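Local coordinates for protein thiamine pyrophosphokinase (Candida albicans, PDB 2G9Z) that probably transfers pyrophosphate from ATP to thiamine, making the cofactor thiamine pyrophosphate in a magnesium-dependent reaction, at residues A[94-102]-A[113-121]. Residues are numbered along the deposited sequence; the frame is centred on the assembly and turned at random.
Sequences ANSLYEYFN and LQRSDYIPD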
loop_
_atom_site.group_PDB
_atom_site.type_symbol
_atom_site.label_atom_id
_atom_site.label_comp_id
_atom_site.label_asym_id
_atom_site.label_seq_id
_atom_site.Cartn_x
_atom_site.Cartn_y
_atom_site.Cartn_z
ATOM N N ALA A 94 -2.021 -10.548 18.318
ATOM C CA ALA A 94 -2.504 -10.845 19.662
ATOM C C ALA A 94 -2.236 -9.649 20.577
ATOM O O ALA A 94 -3.067 -9.309 21.422
ATOM C CB ALA A 94 -1.817 -12.098 20.207
ATOM N N ASN A 95 -1.072 -9.024 20.413
ATOM C CA ASN A 95 -0.715 -7.849 21.208
ATOM C C ASN A 95 -1.716 -6.744 20.910
ATOM O O ASN A 95 -2.216 -6.071 21.817
ATOM C CB ASN A 95 0.686 -7.335 20.852
ATOM C CG ASN A 95 1.771 -8.366 21.083
ATOM O OD1 ASN A 95 1.625 -9.266 21.906
ATOM N ND2 ASN A 95 2.882 -8.224 20.371
ATOM N N SER A 96 -1.992 -6.559 19.621
ATOM C CA SER A 96 -2.930 -5.540 19.170
ATOM C C SER A 96 -4.285 -5.752 19.832
ATOM O O SER A 96 -4.922 -4.801 20.295
ATOM C CB SER A 96 -3.076 -5.603 17.645
ATOM O OG SER A 96 -1.809 -5.496 17.009
ATOM N N LEU A 97 -4.725 -7.006 19.869
ATOM C CA LEU A 97 -5.999 -7.347 20.488
ATOM C C LEU A 97 -5.935 -7.071 21.985
ATOM O O LEU A 97 -6.854 -6.494 22.562
ATOM C CB LEU A 97 -6.325 -8.825 20.261
ATOM C CG LEU A 97 -7.567 -9.359 20.980
ATOM C CD1 LEU A 97 -8.798 -8.592 20.523
ATOM C CD2 LEU A 97 -7.725 -10.846 20.687
ATOM N N TYR A 98 -4.837 -7.489 22.601
ATOM C CA TYR A 98 -4.627 -7.306 24.032
ATOM C C TYR A 98 -4.679 -5.830 24.431
ATOM O O TYR A 98 -5.438 -5.446 25.317
ATOM C CB TYR A 98 -3.267 -7.892 24.431
ATOM C CG TYR A 98 -2.998 -7.901 25.925
ATOM C CD1 TYR A 98 -3.379 -8.986 26.716
ATOM C CD2 TYR A 98 -2.367 -6.822 26.547
ATOM C CE1 TYR A 98 -3.136 -8.998 28.091
ATOM C CE2 TYR A 98 -2.122 -6.821 27.917
ATOM C CZ TYR A 98 -2.507 -7.913 28.683
ATOM O OH TYR A 98 -2.264 -7.919 30.037
ATOM N N GLU A 99 -3.871 -5.012 23.763
ATOM C CA GLU A 99 -3.779 -3.580 24.051
ATOM C C GLU A 99 -5.051 -2.783 23.787
ATOM O O GLU A 99 -5.217 -1.685 24.320
ATOM C CB GLU A 99 -2.619 -2.970 23.258
ATOM C CG GLU A 99 -1.297 -3.688 23.475
ATOM C CD GLU A 99 -0.179 -3.148 22.604
ATOM O OE1 GLU A 99 -0.397 -2.988 21.384
ATOM O OE2 GLU A 99 0.923 -2.896 23.138
ATOM N N TYR A 100 -5.944 -3.326 22.967
ATOM C CA TYR A 100 -7.198 -2.651 22.646
ATOM C C TYR A 100 -8.004 -2.376 23.913
ATOM O O TYR A 100 -8.747 -1.395 23.993
ATOM C CB TYR A 100 -8.035 -3.518 21.705
ATOM C CG TYR A 100 -9.346 -2.897 21.282
ATOM C CD1 TYR A 100 -9.387 -1.894 20.311
ATOM C CD2 TYR A 100 -10.551 -3.329 21.835
ATOM C CE1 TYR A 100 -10.595 -1.344 19.899
ATOM C CE2 TYR A 100 -11.764 -2.783 21.429
ATOM C CZ TYR A 100 -11.778 -1.792 20.459
ATOM O OH TYR A 100 -12.975 -1.273 20.038
ATOM N N PHE A 101 -7.847 -3.247 24.902
ATOM C CA PHE A 101 -8.578 -3.118 26.154
ATOM C C PHE A 101 -7.875 -2.259 27.204
ATOM O O PHE A 101 -8.459 -1.944 28.242
ATOM C CB PHE A 101 -8.870 -4.514 26.707
ATOM C CG PHE A 101 -9.772 -5.328 25.822
ATOM C CD1 PHE A 101 -11.153 -5.219 25.925
ATOM C CD2 PHE A 101 -9.237 -6.167 24.846
ATOM C CE1 PHE A 101 -11.994 -5.930 25.069
ATOM C CE2 PHE A 101 -10.070 -6.883 23.982
ATOM C CZ PHE A 101 -11.447 -6.763 24.094
ATOM N N ASN A 102 -6.630 -1.877 26.937
ATOM C CA ASN A 102 -5.876 -1.044 27.869
ATOM C C ASN A 102 -6.680 0.195 28.250
ATOM O O ASN A 102 -7.202 0.898 27.382
ATOM C CB ASN A 102 -4.547 -0.612 27.247
ATOM C CG ASN A 102 -3.533 -1.734 27.191
ATOM O OD1 ASN A 102 -2.447 -1.578 26.634
ATOM N ND2 ASN A 102 -3.879 -2.873 27.776
ATOM N N LEU A 113 -15.971 -2.952 28.888
ATOM C CA LEU A 113 -15.506 -4.148 28.196
ATOM C C LEU A 113 -14.460 -4.900 29.008
ATOM O O LEU A 113 -13.614 -4.295 29.665
ATOM C CB LEU A 113 -14.901 -3.781 26.837
ATOM C CG LEU A 113 -15.801 -3.182 25.758
ATOM C CD1 LEU A 113 -14.952 -2.860 24.537
ATOM C CD2 LEU A 113 -16.913 -4.156 25.394
ATOM N N GLN A 114 -14.525 -6.226 28.952
ATOM C CA GLN A 114 -13.574 -7.070 29.659
ATOM C C GLN A 114 -12.687 -7.748 28.624
ATOM O O GLN A 114 -13.184 -8.416 27.719
ATOM C CB GLN A 114 -14.307 -8.141 30.473
ATOM C CG GLN A 114 -15.300 -7.592 31.478
ATOM C CD GLN A 114 -14.651 -6.661 32.476
ATOM O OE1 GLN A 114 -13.730 -7.048 33.197
ATOM N NE2 GLN A 114 -15.125 -5.421 32.522
ATOM N N ARG A 115 -11.377 -7.569 28.751
ATOM C CA ARG A 115 -10.442 -8.189 27.819
ATOM C C ARG A 115 -10.671 -9.699 27.778
ATOM O O ARG A 115 -10.542 -10.330 26.731
ATOM C CB ARG A 115 -8.998 -7.893 28.241
ATOM C CG ARG A 115 -7.957 -8.707 27.490
ATOM C CD ARG A 115 -6.555 -8.419 27.992
ATOM N NE ARG A 115 -6.107 -7.080 27.630
ATOM C CZ ARG A 115 -5.788 -6.129 28.503
ATOM N NH1 ARG A 115 -5.864 -6.360 29.805
ATOM N NH2 ARG A 115 -5.393 -4.945 28.069
ATOM N N SER A 116 -11.032 -10.267 28.924
ATOM C CA SER A 116 -11.264 -11.703 29.031
ATOM C C SER A 116 -12.477 -12.227 28.258
ATOM O O SER A 116 -12.616 -13.433 28.075
ATOM C CB SER A 116 -11.380 -12.103 30.507
ATOM O OG SER A 116 -12.389 -11.355 31.162
ATOM N N ASP A 117 -13.353 -11.338 27.802
ATOM C CA ASP A 117 -14.530 -11.779 27.050
ATOM C C ASP A 117 -14.250 -11.941 25.558
ATOM O O ASP A 117 -15.112 -12.375 24.797
ATOM C CB ASP A 117 -15.690 -10.795 27.225
ATOM C CG ASP A 117 -16.244 -10.793 28.628
ATOM O OD1 ASP A 117 -16.432 -11.893 29.188
ATOM O OD2 ASP A 117 -16.501 -9.695 29.167
ATOM N N TYR A 118 -13.037 -11.601 25.143
ATOM C CA TYR A 118 -12.681 -11.691 23.738
ATOM C C TYR A 118 -11.382 -12.453 23.546
ATOM O O TYR A 118 -10.325 -11.866 23.310
ATOM C CB TYR A 118 -12.591 -10.279 23.164
ATOM C CG TYR A 118 -13.884 -9.520 23.356
ATOM C CD1 TYR A 118 -14.923 -9.631 22.434
ATOM C CD2 TYR A 118 -14.098 -8.745 24.499
ATOM C CE1 TYR A 118 -16.147 -8.992 22.644
ATOM C CE2 TYR A 118 -15.318 -8.104 24.720
ATOM C CZ TYR A 118 -16.336 -8.233 23.788
ATOM O OH TYR A 118 -17.542 -7.606 24.003
ATOM N N ILE A 119 -11.479 -13.774 23.661
ATOM C CA ILE A 119 -10.326 -14.643 23.502
ATOM C C ILE A 119 -10.329 -15.170 22.078
ATOM O O ILE A 119 -11.325 -15.718 21.612
ATOM C CB ILE A 119 -10.384 -15.842 24.475
ATOM C CG1 ILE A 119 -10.642 -15.352 25.906
ATOM C CG2 ILE A 119 -9.088 -16.624 24.405
ATOM C CD1 ILE A 119 -9.606 -14.376 26.434
ATOM N N PRO A 120 -9.212 -15.004 21.362
ATOM C CA PRO A 120 -9.155 -15.487 19.982
ATOM C C PRO A 120 -9.148 -17.012 19.912
ATOM O O PRO A 120 -8.583 -17.686 20.777
ATOM C CB PRO A 120 -7.861 -14.869 19.464
ATOM C CG PRO A 120 -6.985 -14.899 20.677
ATOM C CD PRO A 120 -7.918 -14.434 21.778
ATOM N N ASP A 121 -9.787 -17.550 18.882
ATOM C CA ASP A 121 -9.844 -18.992 18.690
ATOM C C ASP A 121 -8.458 -19.558 18.408
ATOM O O ASP A 121 -8.080 -20.595 18.954
ATOM C CB ASP A 121 -10.788 -19.322 17.539
ATOM C CG ASP A 121 -12.231 -19.015 17.871
ATOM O OD1 ASP A 121 -12.905 -19.900 18.438
ATOM O OD2 ASP A 121 -12.684 -17.884 17.586
#
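Arg115, in the connection that returns from helix 93-100 to strand 122-125, donates two hydrogen bonds to the carbonyl oxygen of Tyr98, near the end of that helix. Its guanidinium reaches this oxygen with NE and NH2 together: Arg115 NH2 lies 2.8 Å and Arg115 NE 2.9 Å from Tyr98 O, which sits in the guanidinium plane. Both bonds are bent, with N-H...O angles of 148° and 144°. The same oxygen also accepts from Phe101 N, so three donors share it. A bend at chi3 (-70°) in an otherwise extended Arg115 chain lays the guanidinium flat on the Tyr98 ring, a cation-pi stack with Arg115 CZ 3.7 Å from the ring centroid. Tyr137 of helix 132-139 meets that ring edge-to-face.

Strands 86-90 and 122-125 are parallel neighbours in the large mixed sheet, and helix 93-100 with this loop forms a beta-alpha-beta crossover between them. Here Phe101 lies over the 3-10 turn 115-117: Arg115 CA stands 3.6 Å from the Phe101 ring centroid in a CH-pi contact, while Tyr100 CD2 covers the opposite face. Beyond it, the Phe101 and Tyr118 rings are offset, their planes slightly inclined and with little overlap, touching through CZ of Phe101 and CD2 of Tyr118 (3.3 Å). Nearer the sheet, Leu97 CD2 packs 3.8 Å from Pro120 CD, both side chains reaching Cys89 of strand 86-90.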